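Long-range contacts in flagellar hook-associated protein 2 (PDB 6IWY), which caps the growing tip of the bacterial flagellum, preventing flagellin from leaking out and helping it polymerize into the filament: residues A[256-261]-A[311-316]; A[42-47]-A[111-116]; A[269-274]-A[318-323]. All coordinates share one frame; numbering follows the deposited sequence.

This chain is a fragment of the longer cap protein. Interactions 1 and 3 lie in the same part of it, around the flagellin hook IN motif, and interaction 2 belongs to a separate sheet. Interactions 1 and 3 touch: Ile316 packs on Leu323 and Leu270. Strand 314-318 is followed, after a turn, by strand 322-327, so both contacts draw on consecutive strands. Interaction 1 is a surface contact with one lysine-to-carbonyl bond and some apolar touching. Interaction 3 is partly buried and depends on one asparagine amide. Interaction 2 has the most buried residues of the three. It is a true pairing of neighbouring strands, with its nearest atoms about 17 Å from those of interaction 3.

Interaction 1: residues A[256-261]-A[311-316]; sequences SRTIKE and EGKLVI
Thr258 and Lys313 bring the two backbones nearest, with 5.0 Å between their CA atoms, and the touching parts of the two segments run 80° apart. Residues 256-261 form a loop that follows strand 253-254. Residues 311-316 run from a loop into strand 314-318, which pairs with strand 253-254. The contact forms where the chain leaves the end of strand 253-254, beside the start of strand 314-318.

Lys313 carries most of it. Its CG sits beside the backbone N (chi1 -73°), and the chain is extended beyond that point. The stem runs past the backbone of Arg257 and Thr258, with Lys313 CE 3.9 Å from Arg257 CA. At the end Lys313 NZ donates to Ser256 O over 3.2 Å. The amine lies above the carbonyl plane, 59° out of it. Thr258 CG2 lies over the loop at Glu311 and Gly312, 3.7 Å from Glu311 O. Thr258 CG2 also lies 4.1 Å from Lys313 CG.

Deeper in, the methyl CD1 of Ile259 meets CD2 of Leu314 at 4.1 Å, and the two side chains cross obliquely. Helix 292-299 lies against both, through Ile294 for Ile259 and Ile295 for Leu314. The Ser256 backbone is also bonded to Gly340, which ties the loop to a second neighbour.

The chemistry is divided by depth. A branched apolar pair closes the inner end, and an aliphatic lysine stem carries its amine to a main-chain oxygen at the exposed end. The loop is thus held to the strand without a salt bridge between the two segments.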
loop_
_atom_site.group_PDB
_atom_site.type_symbol
_atom_site.label_atom_id
_atom_site.label_comp_id
_atom_site.label_asym_id
_atom_site.label_seq_id
_atom_site.Cartn_x
_atom_site.Cartn_y
_atom_site.Cartn_z
ATOM N N SER A 256 23.153 -6.003 -3.269
ATOM C CA SER A 256 23.619 -4.723 -2.706
ATOM C C SER A 256 24.646 -4.037 -3.583
ATOM O O SER A 256 24.815 -2.846 -3.507
ATOM C CB SER A 256 24.255 -4.934 -1.346
ATOM O OG SER A 256 23.255 -5.025 -0.357
ATOM N N ARG A 257 25.342 -4.824 -4.384
ATOM C CA ARG A 257 26.489 -4.383 -5.127
ATOM C C ARG A 257 26.461 -5.078 -6.480
ATOM O O ARG A 257 25.898 -6.150 -6.603
ATOM C CB ARG A 257 27.746 -4.825 -4.390
ATOM C CG ARG A 257 27.953 -4.218 -2.982
ATOM C CD ARG A 257 28.173 -2.699 -3.005
ATOM N NE ARG A 257 29.342 -2.319 -2.204
ATOM C CZ ARG A 257 30.381 -1.605 -2.635
ATOM N NH1 ARG A 257 30.451 -1.110 -3.870
ATOM N NH2 ARG A 257 31.365 -1.369 -1.802
ATOM N N THR A 258 27.087 -4.474 -7.481
ATOM C CA THR A 258 27.315 -5.125 -8.774
ATOM C C THR A 258 28.071 -6.397 -8.484
ATOM O O THR A 258 28.712 -6.477 -7.472
ATOM C CB THR A 258 28.087 -4.194 -9.730
ATOM O OG1 THR A 258 29.091 -3.453 -9.011
ATOM C CG2 THR A 258 27.130 -3.199 -10.339
ATOM N N ILE A 259 27.945 -7.428 -9.305
ATOM C CA ILE A 259 28.609 -8.707 -8.983
ATOM C C ILE A 259 30.056 -8.428 -9.180
ATOM O O ILE A 259 30.399 -7.616 -10.021
ATOM C CB ILE A 259 28.148 -9.897 -9.864
ATOM C CG1 ILE A 259 26.753 -10.345 -9.445
ATOM C CG2 ILE A 259 29.079 -11.092 -9.730
ATOM C CD1 ILE A 259 26.225 -11.447 -10.302
ATOM N N LYS A 260 30.918 -9.055 -8.404
ATOM C CA LYS A 260 32.330 -8.677 -8.464
ATOM C C LYS A 260 32.931 -9.153 -9.795
ATOM O O LYS A 260 32.531 -10.196 -10.330
ATOM C CB LYS A 260 33.126 -9.193 -7.244
ATOM C CG LYS A 260 34.360 -8.362 -6.940
ATOM C CD LYS A 260 35.167 -8.917 -5.741
ATOM C CE LYS A 260 36.535 -8.272 -5.613
ATOM N NZ LYS A 260 37.310 -8.921 -4.519
ATOM N N GLU A 261 33.849 -8.348 -10.329
ATOM C CA GLU A 261 34.589 -8.677 -11.551
ATOM C C GLU A 261 35.695 -9.704 -11.278
ATOM O O GLU A 261 36.414 -9.595 -10.269
ATOM C CB GLU A 261 35.246 -7.412 -12.129
ATOM N N GLU A 311 21.141 -0.503 -13.471
ATOM C CA GLU A 311 22.372 -0.273 -12.717
ATOM C C GLU A 311 23.388 -1.435 -12.809
ATOM O O GLU A 311 24.421 -1.390 -12.146
ATOM C CB GLU A 311 22.047 -0.115 -11.224
ATOM C CG GLU A 311 20.986 0.911 -10.838
ATOM C CD GLU A 311 20.833 1.014 -9.307
ATOM O OE1 GLU A 311 20.532 -0.033 -8.656
ATOM O OE2 GLU A 311 21.023 2.142 -8.767
ATOM N N GLY A 312 23.080 -2.481 -13.578
ATOM C CA GLY A 312 23.958 -3.657 -13.702
ATOM C C GLY A 312 23.856 -4.673 -12.569
ATOM O O GLY A 312 24.698 -5.565 -12.443
ATOM N N LYS A 313 22.822 -4.566 -11.743
ATOM C CA LYS A 313 22.701 -5.443 -10.570
ATOM C C LYS A 313 21.830 -6.709 -10.800
ATOM O O LYS A 313 20.842 -6.692 -11.541
ATOM C CB LYS A 313 22.213 -4.627 -9.366
ATOM C CG LYS A 313 23.304 -3.707 -8.824
ATOM C CD LYS A 313 22.857 -2.892 -7.621
ATOM C CE LYS A 313 24.036 -2.099 -7.061
ATOM N NZ LYS A 313 23.714 -1.088 -5.999
ATOM N N LEU A 314 22.238 -7.810 -10.174
ATOM C CA LEU A 314 21.477 -9.052 -10.196
ATOM C C LEU A 314 20.158 -8.845 -9.472
ATOM O O LEU A 314 20.150 -8.426 -8.309
ATOM C CB LEU A 314 22.263 -10.147 -9.490
ATOM C CG LEU A 314 21.693 -11.551 -9.520
ATOM C CD1 LEU A 314 21.626 -12.064 -10.952
ATOM C CD2 LEU A 314 22.575 -12.481 -8.632
ATOM N N VAL A 315 19.047 -9.113 -10.152
ATOM C CA VAL A 315 17.753 -9.150 -9.501
ATOM C C VAL A 315 17.235 -10.567 -9.612
ATOM O O VAL A 315 17.169 -11.100 -10.683
ATOM C CB VAL A 315 16.780 -8.165 -10.135
ATOM C CG1 VAL A 315 15.434 -8.242 -9.450
ATOM C CG2 VAL A 315 17.334 -6.751 -10.050
ATOM N N ILE A 316 16.928 -11.201 -8.490
ATOM C CA ILE A 316 16.373 -12.542 -8.482
ATOM C C ILE A 316 14.913 -12.497 -8.011
ATOM O O ILE A 316 14.576 -11.815 -7.056
ATOM C CB ILE A 316 17.095 -13.463 -7.517
ATOM C CG1 ILE A 316 18.621 -13.359 -7.657
ATOM C CG2 ILE A 316 16.666 -14.868 -7.746
ATOM C CD1 ILE A 316 19.337 -13.872 -6.421
#

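Interaction 2: residues A[42-47]-A[111-116]; sequences INELGA and QLMVNT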
loop_
_atom_site.group_PDB
_atom_site.type_symbol
_atom_site.label_atom_id
_atom_site.label_comp_id
_atom_site.label_asym_id
_atom_site.label_seq_id
_atom_site.Cartn_x
_atom_site.Cartn_y
_atom_site.Cartn_z
ATOM N N ILE A 42 -4.201 6.737 11.712
ATOM C CA ILE A 42 -3.652 5.935 12.798
ATOM C C ILE A 42 -3.918 4.488 12.509
ATOM O O ILE A 42 -5.057 4.103 12.399
ATOM C CB ILE A 42 -4.261 6.275 14.192
ATOM C CG1 ILE A 42 -3.947 7.720 14.593
ATOM C CG2 ILE A 42 -3.713 5.321 15.276
ATOM C CD1 ILE A 42 -4.735 8.169 15.807
ATOM N N ASN A 43 -2.861 3.694 12.399
ATOM C CA ASN A 43 -2.993 2.293 12.035
ATOM C C ASN A 43 -2.227 1.428 12.965
ATOM O O ASN A 43 -1.138 1.813 13.455
ATOM C CB ASN A 43 -2.396 2.051 10.667
ATOM C CG ASN A 43 -3.017 2.894 9.620
ATOM O OD1 ASN A 43 -4.142 2.630 9.198
ATOM N ND2 ASN A 43 -2.308 3.920 9.190
ATOM N N GLU A 44 -2.765 0.248 13.199
ATOM C CA GLU A 44 -2.008 -0.785 13.854
ATOM C C GLU A 44 -1.414 -1.607 12.756
ATOM O O GLU A 44 -2.087 -1.886 11.795
ATOM C CB GLU A 44 -2.905 -1.675 14.694
ATOM C CG GLU A 44 -3.440 -1.021 15.922
ATOM C CD GLU A 44 -4.560 -1.807 16.500
ATOM O OE1 GLU A 44 -4.881 -2.869 15.926
ATOM O OE2 GLU A 44 -5.142 -1.364 17.510
ATOM N N LEU A 45 -0.177 -2.024 12.916
ATOM C CA LEU A 45 0.452 -2.928 11.970
ATOM C C LEU A 45 1.214 -4.001 12.768
ATOM O O LEU A 45 1.984 -3.672 13.645
ATOM C CB LEU A 45 1.408 -2.141 11.063
ATOM C CG LEU A 45 2.318 -2.917 10.108
ATOM C CD1 LEU A 45 1.540 -3.387 8.878
ATOM C CD2 LEU A 45 3.561 -2.098 9.695
ATOM N N GLY A 46 0.980 -5.275 12.478
ATOM C CA GLY A 46 1.798 -6.330 13.031
ATOM C C GLY A 46 1.127 -6.876 14.254
ATOM O O GLY A 46 0.051 -6.396 14.642
ATOM N N ALA A 47 1.769 -7.877 14.863
ATOM C CA ALA A 47 1.143 -8.691 15.903
ATOM C C ALA A 47 1.413 -8.062 17.255
ATOM O O ALA A 47 1.980 -6.983 17.309
ATOM C CB ALA A 47 1.657 -10.124 15.855
ATOM N N GLN A 111 2.226 -3.045 20.547
ATOM C CA GLN A 111 1.647 -3.117 19.215
ATOM C C GLN A 111 2.234 -2.019 18.381
ATOM O O GLN A 111 2.336 -0.896 18.844
ATOM C CB GLN A 111 0.149 -2.914 19.309
ATOM C CG GLN A 111 -0.510 -2.523 18.027
ATOM C CD GLN A 111 -0.635 -3.658 17.065
ATOM O OE1 GLN A 111 -1.389 -4.608 17.314
ATOM N NE2 GLN A 111 0.048 -3.546 15.915
ATOM N N LEU A 112 2.596 -2.327 17.141
ATOM C CA LEU A 112 3.255 -1.350 16.309
ATOM C C LEU A 112 2.172 -0.467 15.728
ATOM O O LEU A 112 1.166 -0.960 15.221
ATOM C CB LEU A 112 4.076 -2.048 15.223
ATOM C CG LEU A 112 4.874 -1.216 14.210
ATOM C CD1 LEU A 112 5.932 -0.405 14.893
ATOM C CD2 LEU A 112 5.495 -2.122 13.139
ATOM N N MET A 113 2.354 0.844 15.846
ATOM C CA MET A 113 1.430 1.792 15.227
ATOM C C MET A 113 2.190 2.482 14.135
ATOM O O MET A 113 3.390 2.650 14.242
ATOM C CB MET A 113 0.953 2.843 16.226
ATOM C CG MET A 113 0.372 2.275 17.502
ATOM S SD MET A 113 -1.157 1.399 17.200
ATOM C CE MET A 113 -2.282 2.703 16.712
ATOM N N VAL A 114 1.467 2.862 13.085
ATOM C CA VAL A 114 1.997 3.592 11.935
ATOM C C VAL A 114 1.049 4.753 11.771
ATOM O O VAL A 114 -0.089 4.565 11.348
ATOM C CB VAL A 114 1.949 2.737 10.661
ATOM C CG1 VAL A 114 2.511 3.514 9.486
ATOM C CG2 VAL A 114 2.713 1.454 10.886
ATOM N N ASN A 115 1.502 5.934 12.173
ATOM C CA ASN A 115 0.665 7.126 12.189
ATOM C C ASN A 115 1.276 8.229 11.337
ATOM O O ASN A 115 2.501 8.421 11.397
ATOM C CB ASN A 115 0.535 7.640 13.630
ATOM C CG ASN A 115 -0.066 6.598 14.590
ATOM O OD1 ASN A 115 -0.527 5.527 14.168
ATOM N ND2 ASN A 115 -0.062 6.916 15.884
ATOM N N THR A 116 0.449 8.987 10.605
ATOM C CA THR A 116 0.967 10.112 9.816
ATOM C C THR A 116 1.340 11.346 10.623
ATOM O O THR A 116 0.783 11.635 11.654
ATOM C CB THR A 116 0.006 10.558 8.711
ATOM O OG1 THR A 116 -1.232 11.014 9.265
ATOM C CG2 THR A 116 -0.238 9.417 7.725
#
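Leu45, Leu112 and Val114 interlock on one face of an antiparallel beta pair, formed by strand 42-45 and strand 111-116. The two are central strands of a four-stranded sheet, and their directions are 147° apart. Leu45 and Leu112 run alongside each other in the same direction, with their CD2 methyls 3.9 Å apart. The Val114 methyl CG2 fills the angle beside Leu45, 3.8 Å from its CB, and also meets its CD2. Helix 82-92 covers this face: Leu112 packs on Leu82, Val85 and Ala86, and Val114 on Ile89.

The opposite face carries Ile42, Glu44 and Met113. Met113 is bent at chi2 (-67°), which brings its SD alongside the Glu44 stem, 3.6 Å from Glu44 CG. Its CE reaches on to the Ile42 methyl CG2. Leu362 adds to this face, touching Glu44 and Met113.

Gln111 fills the hollow where the first strand turns its corner at Gly46. Its amide stacks on the Glu44 carboxylate, with the two planes 11° apart. Gln111 NE2 donates to Gly46 O at 3.1 Å and to Leu112 O at 2.9 Å, so two bonds fix the amide. Leu112 O also receives Leu45 N, 2.9 Å away, from the other side of its plane.

Backbone bonds join Asn43 and Val114 both ways. The Asn43 amide is set from outside: ND2 also bonds Asp41, and OD1 accepts from Asn361. Val114 O takes Asn43 N at 3.1 Å and Asn43 ND2 at 3.2 Å, from opposite faces of its carbonyl plane.

Interaction 3: residues A[269-274]-A[318-323]; sequences SLNGQK and SKTGML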
loop_
_atom_site.group_PDB
_atom_site.type_symbol
_atom_site.label_atom_id
_atom_site.label_comp_id
_atom_site.label_asym_id
_atom_site.label_seq_id
_atom_site.Cartn_x
_atom_site.Cartn_y
_atom_site.Cartn_z
ATOM N N SER A 269 23.508 -21.816 -3.062
ATOM C CA SER A 269 22.156 -22.341 -3.291
ATOM C C SER A 269 21.130 -21.240 -3.209
ATOM O O SER A 269 21.227 -20.391 -2.351
ATOM C CB SER A 269 21.775 -23.384 -2.227
ATOM O OG SER A 269 20.756 -22.881 -1.333
ATOM N N LEU A 270 20.137 -21.312 -4.096
ATOM C CA LEU A 270 18.920 -20.510 -4.066
ATOM C C LEU A 270 17.743 -21.478 -3.976
ATOM O O LEU A 270 17.483 -22.243 -4.908
ATOM C CB LEU A 270 18.795 -19.703 -5.351
ATOM C CG LEU A 270 19.940 -18.736 -5.636
ATOM C CD1 LEU A 270 19.743 -18.073 -7.008
ATOM C CD2 LEU A 270 20.071 -17.684 -4.522
ATOM N N ASN A 271 17.032 -21.475 -2.860
ATOM C CA ASN A 271 16.065 -22.555 -2.600
ATOM C C ASN A 271 16.623 -23.932 -3.047
ATOM O O ASN A 271 16.018 -24.644 -3.843
ATOM C CB ASN A 271 14.705 -22.261 -3.270
ATOM C CG ASN A 271 14.021 -21.024 -2.705
ATOM O OD1 ASN A 271 14.364 -20.545 -1.629
ATOM N ND2 ASN A 271 13.050 -20.500 -3.435
ATOM N N GLY A 272 17.807 -24.272 -2.560
ATOM C CA GLY A 272 18.401 -25.582 -2.818
ATOM C C GLY A 272 19.219 -25.729 -4.094
ATOM O O GLY A 272 20.007 -26.671 -4.226
ATOM N N GLN A 273 19.071 -24.795 -5.021
ATOM C CA GLN A 273 19.508 -25.025 -6.396
ATOM C C GLN A 273 20.936 -24.527 -6.636
ATOM O O GLN A 273 21.197 -23.350 -6.591
ATOM C CB GLN A 273 18.532 -24.331 -7.341
ATOM C CG GLN A 273 17.058 -24.616 -7.053
ATOM C CD GLN A 273 16.485 -25.669 -7.971
ATOM O OE1 GLN A 273 17.024 -26.773 -8.083
ATOM N NE2 GLN A 273 15.386 -25.324 -8.649
ATOM N N LYS A 274 21.857 -25.432 -6.911
ATOM C CA LYS A 274 23.276 -25.133 -6.775
ATOM C C LYS A 274 23.840 -24.346 -7.970
ATOM O O LYS A 274 23.479 -24.620 -9.110
ATOM C CB LYS A 274 24.060 -26.430 -6.530
ATOM N N SER A 318 11.412 -15.275 -7.220
ATOM C CA SER A 318 10.942 -16.610 -6.980
ATOM C C SER A 318 9.407 -16.698 -7.113
ATOM O O SER A 318 8.704 -15.802 -6.667
ATOM C CB SER A 318 11.323 -17.004 -5.580
ATOM O OG SER A 318 10.628 -18.183 -5.197
ATOM N N LYS A 319 8.898 -17.791 -7.684
ATOM C CA LYS A 319 7.456 -18.003 -7.777
ATOM C C LYS A 319 6.755 -17.974 -6.421
ATOM O O LYS A 319 5.583 -17.555 -6.310
ATOM C CB LYS A 319 7.132 -19.357 -8.449
ATOM N N THR A 320 7.471 -18.439 -5.403
ATOM C CA THR A 320 6.889 -18.608 -4.092
ATOM C C THR A 320 6.937 -17.322 -3.299
ATOM O O THR A 320 6.385 -17.237 -2.210
ATOM C CB THR A 320 7.651 -19.667 -3.326
ATOM O OG1 THR A 320 9.046 -19.313 -3.309
ATOM C CG2 THR A 320 7.465 -21.030 -3.979
ATOM N N GLY A 321 7.640 -16.334 -3.832
ATOM C CA GLY A 321 7.906 -15.095 -3.107
ATOM C C GLY A 321 8.956 -15.252 -2.028
ATOM O O GLY A 321 9.211 -14.315 -1.291
ATOM N N MET A 322 9.554 -16.440 -1.943
ATOM C CA MET A 322 10.499 -16.785 -0.884
ATOM C C MET A 322 11.842 -17.194 -1.524
ATOM O O MET A 322 11.867 -17.905 -2.545
ATOM C CB MET A 322 9.925 -17.936 -0.026
ATOM C CG MET A 322 8.849 -17.525 1.026
ATOM S SD MET A 322 7.482 -18.718 1.375
ATOM C CE MET A 322 8.308 -19.965 2.379
ATOM N N LEU A 323 12.937 -16.715 -0.945
ATOM C CA LEU A 323 14.285 -17.209 -1.263
ATOM C C LEU A 323 15.071 -17.518 -0.023
ATOM O O LEU A 323 15.057 -16.741 0.933
ATOM C CB LEU A 323 15.145 -16.165 -1.970
ATOM C CG LEU A 323 15.121 -15.966 -3.473
ATOM C CD1 LEU A 323 16.427 -15.290 -3.786
ATOM C CD2 LEU A 323 14.969 -17.248 -4.259
#
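Asn271 reaches across from a tight hairpin turn to the backbone of Met322 and Leu323. It occupies the first corner of a type I' turn from Leu270 to Gln273, with Gly272 at the second. Asparagine followed by glycine is a classic pair for this turn, since both corners need positive phi. The turn joins strand 268-270 to the weakly bonded strand 273-274, and Gln273 N closes it by donating to Leu270 O.

The tight part is the Asn271 amide against Met322 O and Leu323. CG of Asn271 sits beside its own backbone N (chi1 -64°). Asn271 ND2 donates to Met322 O at 3.0 Å. The bond is nearly straight, 171° at the hydrogen, and the oxygen lies in the amide plane. On the same amide Asn271 OD1 accepts from Thr324 N, and it lies 3.4 Å from Leu323 CA. Leu323 CD2 approaches Asn271 ND2 to 3.9 Å. Next to this is a looser touch, with Leu270 CD2 and Leu323 CD1 4.4 Å apart. Leu304 of strand 304-308 touches both leucines as well as Asn271.

The solvent side is the turn from Ser318 to Gly321. Thr320 OG1 donates to Ser318 OG at 2.7 Å. Ser318 OG accepts from Thr320 N and Thr320 OG1 from Met322 N, two successive ST turns. Asn271 ND2 passes Thr320 OG1 only at 4.2 Å. The Met322 side chain leads away from the hairpin and is exposed.

One side-chain amide thus uses both its N-H and its C=O on main-chain groups of strand 322-327. These bonds add to the backbone bonding of Asn271 with Thr324, so the start of the turn is held to the strand by side chain and main chain together.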